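Local coordinates for putative peptidyl-arginine deiminase family protein (Campylobacter jejuni subsp. jejuni serotype O:2, PDB 6B10) that probably hydrolyses agmatine to N-carbamoylputrescine as an agmatine deiminase, a step in the making of the polyamine putrescine, at residues G147-S160 / H206-I220. Sequence-based numbering, arbitrary orientation.
Sequences GSIDFNGEGVMLTS and HHIDTLARFIDKNTI
Asn152 CB sits over the centre of the Phe214 ring, 3.4 Å from its centroid and almost on the ring normal, a CH-pi contact, while Phe248 meets the ring edge-to-face. The Asp150 carboxylate plane is tilted 15° from the ring plane, its OD2 3.3 Å from Phe214 CD2. Against the Arg213 guanidinium the same carboxylate is turned steeply, 77° between planes: OD1 arrives at the guanidinium edge and accepts a salt-bridging hydrogen bond from NE, 2.7 Å from OD1, the donor standing above the carboxylate plane. CG of Asp150 lies anti to the backbone N (chi1 -167°), which sets the carboxylate between Arg213 NE and Phe214 N, and OD2 accepts from Phe214 N at 2.7 Å. A water links OD1 to Phe214 O, and Glu15 pairs with Arg213 NH2 in a second salt bridge. Over one face of the His207 ring, toward its rim, lies Gly147 CA.

The strands 149-151 and 156-160 form a beta hairpin whose sheet packs on the edge strand of another small sheet, within the alpha/beta propeller fold of the guanidine-group-modifying enzymes. In the interface between the two sheets, Leu158 touches Ala212, Phe214 and Ile220, and crosses Ile208 at about a right angle. At the hairpin turn Asn152 OD1 receives Glu154 N and Val156 N from opposite faces, the former an Asx turn, whereas ND2 reaches an in-plane lone pair of Lys217 O at 3.2 Å. At the other end, Asp209 N donates to Gly147 O, also at 3.2 Å.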
loop_
_atom_site.group_PDB
_atom_site.type_symbol
_atom_site.label_atom_id
_atom_site.label_comp_id
_atom_site.label_asym_id
_atom_site.label_seq_id
_atom_site.Cartn_x
_atom_site.Cartn_y
_atom_site.Cartn_z
ATOM N N GLY A 147 1.312 -4.388 -2.404
ATOM C CA GLY A 147 2.428 -3.443 -2.435
ATOM C C GLY A 147 3.320 -3.516 -3.665
ATOM O O GLY A 147 4.175 -2.655 -3.853
ATOM N N SER A 148 3.134 -4.524 -4.518
ATOM C CA SER A 148 3.967 -4.657 -5.710
ATOM C C SER A 148 3.410 -3.941 -6.952
ATOM O O SER A 148 4.076 -3.910 -7.986
ATOM C CB SER A 148 4.222 -6.136 -6.012
ATOM O OG SER A 148 3.090 -6.715 -6.619
ATOM N N ILE A 149 2.215 -3.349 -6.842
ATOM C CA ILE A 149 1.573 -2.651 -7.966
ATOM C C ILE A 149 1.003 -1.295 -7.535
ATOM O O ILE A 149 0.649 -1.113 -6.376
ATOM C CB ILE A 149 0.439 -3.498 -8.595
ATOM C CG1 ILE A 149 -0.536 -3.985 -7.514
ATOM C CG2 ILE A 149 1.034 -4.678 -9.352
ATOM C CD1 ILE A 149 -1.765 -4.695 -8.039
ATOM N N ASP A 150 0.920 -0.360 -8.480
ATOM C CA ASP A 150 0.411 0.990 -8.222
ATOM C C ASP A 150 -0.292 1.510 -9.493
ATOM O O ASP A 150 0.262 1.410 -10.586
ATOM C CB ASP A 150 1.583 1.891 -7.821
ATOM C CG ASP A 150 1.143 3.210 -7.230
ATOM O OD1 ASP A 150 0.865 3.263 -6.018
ATOM O OD2 ASP A 150 1.104 4.212 -7.975
ATOM N N PHE A 151 -1.501 2.054 -9.352
ATOM C CA PHE A 151 -2.328 2.450 -10.505
ATOM C C PHE A 151 -2.572 3.954 -10.577
ATOM O O PHE A 151 -2.708 4.613 -9.546
ATOM C CB PHE A 151 -3.683 1.770 -10.432
ATOM C CG PHE A 151 -3.613 0.277 -10.439
ATOM C CD1 PHE A 151 -3.410 -0.409 -11.622
ATOM C CD2 PHE A 151 -3.758 -0.441 -9.263
ATOM C CE1 PHE A 151 -3.356 -1.784 -11.638
ATOM C CE2 PHE A 151 -3.696 -1.821 -9.270
ATOM C CZ PHE A 151 -3.498 -2.493 -10.463
ATOM N N ASN A 152 -2.655 4.488 -11.791
ATOM C CA ASN A 152 -2.991 5.892 -11.970
ATOM C C ASN A 152 -4.469 6.097 -12.279
ATOM O O ASN A 152 -4.928 7.230 -12.346
ATOM C CB ASN A 152 -2.091 6.558 -13.026
ATOM C CG ASN A 152 -2.535 6.297 -14.457
ATOM O OD1 ASN A 152 -3.189 5.296 -14.759
ATOM N ND2 ASN A 152 -2.162 7.206 -15.354
ATOM N N GLY A 153 -5.204 4.998 -12.452
ATOM C CA GLY A 153 -6.629 5.045 -12.790
ATOM C C GLY A 153 -6.966 5.413 -14.232
ATOM O O GLY A 153 -8.118 5.714 -14.535
ATOM N N GLU A 154 -5.976 5.394 -15.118
ATOM C CA GLU A 154 -6.188 5.675 -16.537
ATOM C C GLU A 154 -5.645 4.516 -17.374
ATOM O O GLU A 154 -5.317 4.694 -18.542
ATOM C CB GLU A 154 -5.488 6.974 -16.951
ATOM C CG GLU A 154 -5.896 8.203 -16.159
ATOM C CD GLU A 154 -7.344 8.609 -16.373
ATOM O OE1 GLU A 154 -7.826 8.556 -17.524
ATOM O OE2 GLU A 154 -8.001 8.994 -15.383
ATOM N N GLY A 155 -5.557 3.333 -16.771
ATOM C CA GLY A 155 -5.080 2.151 -17.466
ATOM C C GLY A 155 -3.590 1.906 -17.359
ATOM O O GLY A 155 -3.071 0.968 -17.971
ATOM N N VAL A 156 -2.889 2.729 -16.587
ATOM C CA VAL A 156 -1.458 2.552 -16.419
ATOM C C VAL A 156 -1.170 1.958 -15.045
ATOM O O VAL A 156 -1.788 2.349 -14.047
ATOM C CB VAL A 156 -0.686 3.879 -16.597
ATOM C CG1 VAL A 156 0.812 3.626 -16.603
ATOM C CG2 VAL A 156 -1.092 4.573 -17.891
ATOM N N MET A 157 -0.224 1.023 -14.999
ATOM C CA MET A 157 0.220 0.431 -13.742
ATOM C C MET A 157 1.733 0.500 -13.631
ATOM O O MET A 157 2.448 0.305 -14.607
ATOM C CB MET A 157 -0.228 -1.029 -13.620
ATOM C CG MET A 157 0.131 -1.670 -12.280
ATOM S SD MET A 157 -0.325 -3.409 -12.171
ATOM C CE MET A 157 1.006 -4.151 -13.110
ATOM N N LEU A 158 2.202 0.746 -12.416
ATOM C CA LEU A 158 3.608 0.869 -12.108
ATOM C C LEU A 158 4.001 -0.368 -11.304
ATOM O O LEU A 158 3.251 -0.815 -10.438
ATOM C CB LEU A 158 3.802 2.149 -11.292
ATOM C CG LEU A 158 5.131 2.872 -11.152
ATOM C CD1 LEU A 158 5.778 3.147 -12.498
ATOM C CD2 LEU A 158 4.908 4.172 -10.381
ATOM N N THR A 159 5.154 -0.948 -11.617
ATOM C CA THR A 159 5.631 -2.130 -10.898
ATOM C C THR A 159 7.137 -2.300 -11.081
ATOM O O THR A 159 7.737 -1.669 -11.946
ATOM C CB THR A 159 4.888 -3.412 -11.354
ATOM O OG1 THR A 159 5.174 -4.492 -10.455
ATOM C CG2 THR A 159 5.279 -3.808 -12.772
ATOM N N SER A 160 7.738 -3.147 -10.256
ATOM C CA SER A 160 9.165 -3.435 -10.355
ATOM C C SER A 160 9.402 -4.792 -11.008
ATOM O O SER A 160 8.771 -5.785 -10.640
ATOM C CB SER A 160 9.811 -3.406 -8.971
ATOM O OG SER A 160 11.143 -3.892 -9.029
ATOM N N HIS A 206 10.313 -7.431 -2.444
ATOM C CA HIS A 206 10.585 -6.165 -3.135
ATOM C C HIS A 206 9.230 -5.532 -3.489
ATOM O O HIS A 206 8.313 -6.248 -3.913
ATOM C CB HIS A 206 11.410 -6.439 -4.402
ATOM C CG HIS A 206 12.295 -5.306 -4.824
ATOM N ND1 HIS A 206 11.820 -4.036 -5.079
ATOM C CD2 HIS A 206 13.625 -5.266 -5.069
ATOM C CE1 HIS A 206 12.825 -3.259 -5.443
ATOM N NE2 HIS A 206 13.931 -3.980 -5.447
ATOM N N HIS A 207 9.084 -4.219 -3.299
ATOM C CA HIS A 207 7.790 -3.558 -3.510
ATOM C C HIS A 207 7.902 -2.174 -4.134
ATOM O O HIS A 207 8.654 -1.330 -3.655
ATOM C CB HIS A 207 7.042 -3.412 -2.189
ATOM C CG HIS A 207 6.506 -4.695 -1.636
ATOM N ND1 HIS A 207 5.959 -5.683 -2.428
ATOM C CD2 HIS A 207 6.397 -5.133 -0.360
ATOM C CE1 HIS A 207 5.552 -6.682 -1.664
ATOM N NE2 HIS A 207 5.806 -6.373 -0.405
ATOM N N ILE A 208 7.112 -1.940 -5.178
ATOM C CA ILE A 208 7.056 -0.646 -5.836
ATOM C C ILE A 208 6.580 0.458 -4.885
ATOM O O ILE A 208 6.970 1.619 -5.051
ATOM C CB ILE A 208 6.154 -0.685 -7.096
ATOM C CG1 ILE A 208 6.481 0.477 -8.045
ATOM C CG2 ILE A 208 4.677 -0.665 -6.733
ATOM C CD1 ILE A 208 7.816 0.329 -8.744
ATOM N N ASP A 209 5.772 0.108 -3.875
ATOM C CA ASP A 209 5.283 1.115 -2.934
ATOM C C ASP A 209 6.340 1.598 -1.926
ATOM O O ASP A 209 6.025 2.400 -1.054
ATOM C CB ASP A 209 3.985 0.665 -2.238
ATOM C CG ASP A 209 4.202 -0.426 -1.183
ATOM O OD1 ASP A 209 5.292 -1.028 -1.129
ATOM O OD2 ASP A 209 3.269 -0.673 -0.395
ATOM N N THR A 210 7.585 1.122 -2.049
ATOM C CA THR A 210 8.705 1.706 -1.308
ATOM C C THR A 210 9.504 2.673 -2.181
ATOM O O THR A 210 10.363 3.388 -1.679
ATOM C CB THR A 210 9.676 0.637 -0.764
ATOM O OG1 THR A 210 10.319 -0.024 -1.852
ATOM C CG2 THR A 210 8.943 -0.399 0.089
ATOM N N LEU A 211 9.211 2.702 -3.476
ATOM C CA LEU A 211 10.021 3.432 -4.444
ATOM C C LEU A 211 9.291 4.545 -5.176
ATOM O O LEU A 211 9.828 5.645 -5.312
ATOM C CB LEU A 211 10.565 2.459 -5.489
ATOM C CG LEU A 211 11.625 1.471 -5.014
ATOM C CD1 LEU A 211 11.930 0.491 -6.129
ATOM C CD2 LEU A 211 12.882 2.212 -4.587
ATOM N N ALA A 212 8.093 4.248 -5.680
ATOM C CA ALA A 212 7.393 5.164 -6.586
ATOM C C ALA A 212 5.896 4.926 -6.571
ATOM O O ALA A 212 5.455 3.781 -6.516
ATOM C CB ALA A 212 7.926 5.011 -8.006
ATOM N N ARG A 213 5.135 6.015 -6.656
ATOM C CA ARG A 213 3.691 5.998 -6.497
ATOM C C ARG A 213 3.065 7.097 -7.344
ATOM O O ARG A 213 3.571 8.216 -7.359
ATOM C CB ARG A 213 3.302 6.309 -5.042
ATOM C CG ARG A 213 3.903 5.436 -3.949
ATOM C CD ARG A 213 3.255 4.063 -3.861
ATOM N NE ARG A 213 1.822 4.149 -3.619
ATOM C CZ ARG A 213 1.247 4.353 -2.432
ATOM N NH1 ARG A 213 1.963 4.504 -1.325
ATOM N NH2 ARG A 213 -0.071 4.432 -2.357
ATOM N N PHE A 214 1.960 6.803 -8.021
ATOM C CA PHE A 214 1.131 7.863 -8.573
ATOM C C PHE A 214 0.444 8.618 -7.442
ATOM O O PHE A 214 -0.073 8.006 -6.495
ATOM C CB PHE A 214 0.055 7.311 -9.509
ATOM C CG PHE A 214 0.590 6.792 -10.805
ATOM C CD1 PHE A 214 0.981 7.671 -11.804
ATOM C CD2 PHE A 214 0.705 5.428 -11.032
ATOM C CE1 PHE A 214 1.481 7.197 -13.007
ATOM C CE2 PHE A 214 1.199 4.946 -12.232
ATOM C CZ PHE A 214 1.588 5.835 -13.219
ATOM N N ILE A 215 0.426 9.942 -7.556
ATOM C CA ILE A 215 -0.330 10.787 -6.632
ATOM C C ILE A 215 -1.498 11.497 -7.318
ATOM O O ILE A 215 -2.422 11.962 -6.650
ATOM C CB ILE A 215 0.577 11.805 -5.916
ATOM C CG1 ILE A 215 1.247 12.762 -6.905
ATOM C CG2 ILE A 215 1.617 11.067 -5.098
ATOM C CD1 ILE A 215 2.074 13.834 -6.236
ATOM N N ASP A 216 -1.431 11.618 -8.643
ATOM C CA ASP A 216 -2.611 11.883 -9.462
ATOM C C ASP A 216 -2.395 11.214 -10.817
ATOM O O ASP A 216 -1.378 10.542 -11.009
ATOM C CB ASP A 216 -2.936 13.390 -9.545
ATOM C CG ASP A 216 -1.865 14.215 -10.262
ATOM O OD1 ASP A 216 -1.222 13.747 -11.222
ATOM O OD2 ASP A 216 -1.690 15.375 -9.866
ATOM N N LYS A 217 -3.347 11.353 -11.737
ATOM C CA LYS A 217 -3.273 10.638 -13.012
ATOM C C LYS A 217 -2.049 11.022 -13.846
ATOM O O LYS A 217 -1.636 10.252 -14.703
ATOM C CB LYS A 217 -4.539 10.855 -13.850
ATOM C CG LYS A 217 -4.668 12.243 -14.466
ATOM C CD LYS A 217 -6.014 12.399 -15.157
ATOM C CE LYS A 217 -6.076 13.682 -15.961
ATOM N NZ LYS A 217 -7.438 13.916 -16.517
ATOM N N ASN A 218 -1.473 12.196 -13.583
ATOM C CA ASN A 218 -0.338 12.697 -14.354
ATOM C C ASN A 218 1.004 12.694 -13.631
ATOM O O ASN A 218 1.999 13.102 -14.217
ATOM C CB ASN A 218 -0.621 14.130 -14.824
ATOM C CG ASN A 218 -1.851 14.224 -15.693
ATOM O OD1 ASN A 218 -2.744 15.027 -15.434
ATOM N ND2 ASN A 218 -1.913 13.399 -16.721
ATOM N N THR A 219 1.046 12.246 -12.379
ATOM C CA THR A 219 2.214 12.518 -11.538
ATOM C C THR A 219 2.691 11.318 -10.728
ATOM O O THR A 219 1.892 10.623 -10.093
ATOM C CB THR A 219 1.910 13.666 -10.572
ATOM O OG1 THR A 219 1.194 14.694 -11.264
ATOM C CG2 THR A 219 3.184 14.240 -9.991
ATOM N N ILE A 220 4.002 11.105 -10.736
ATOM C CA ILE A 220 4.636 10.058 -9.957
ATOM C C ILE A 220 5.570 10.662 -8.914
ATOM O O ILE A 220 6.469 11.451 -9.244
ATOM C CB ILE A 220 5.439 9.092 -10.847
ATOM C CG1 ILE A 220 4.487 8.319 -11.758
ATOM C CG2 ILE A 220 6.237 8.117 -9.985
ATOM C CD1 ILE A 220 5.169 7.492 -12.825
HETATM O O HOH W 1 6.725 -4.153 -7.229
HETATM O O HOH W 2 -0.733 5.550 -5.461
#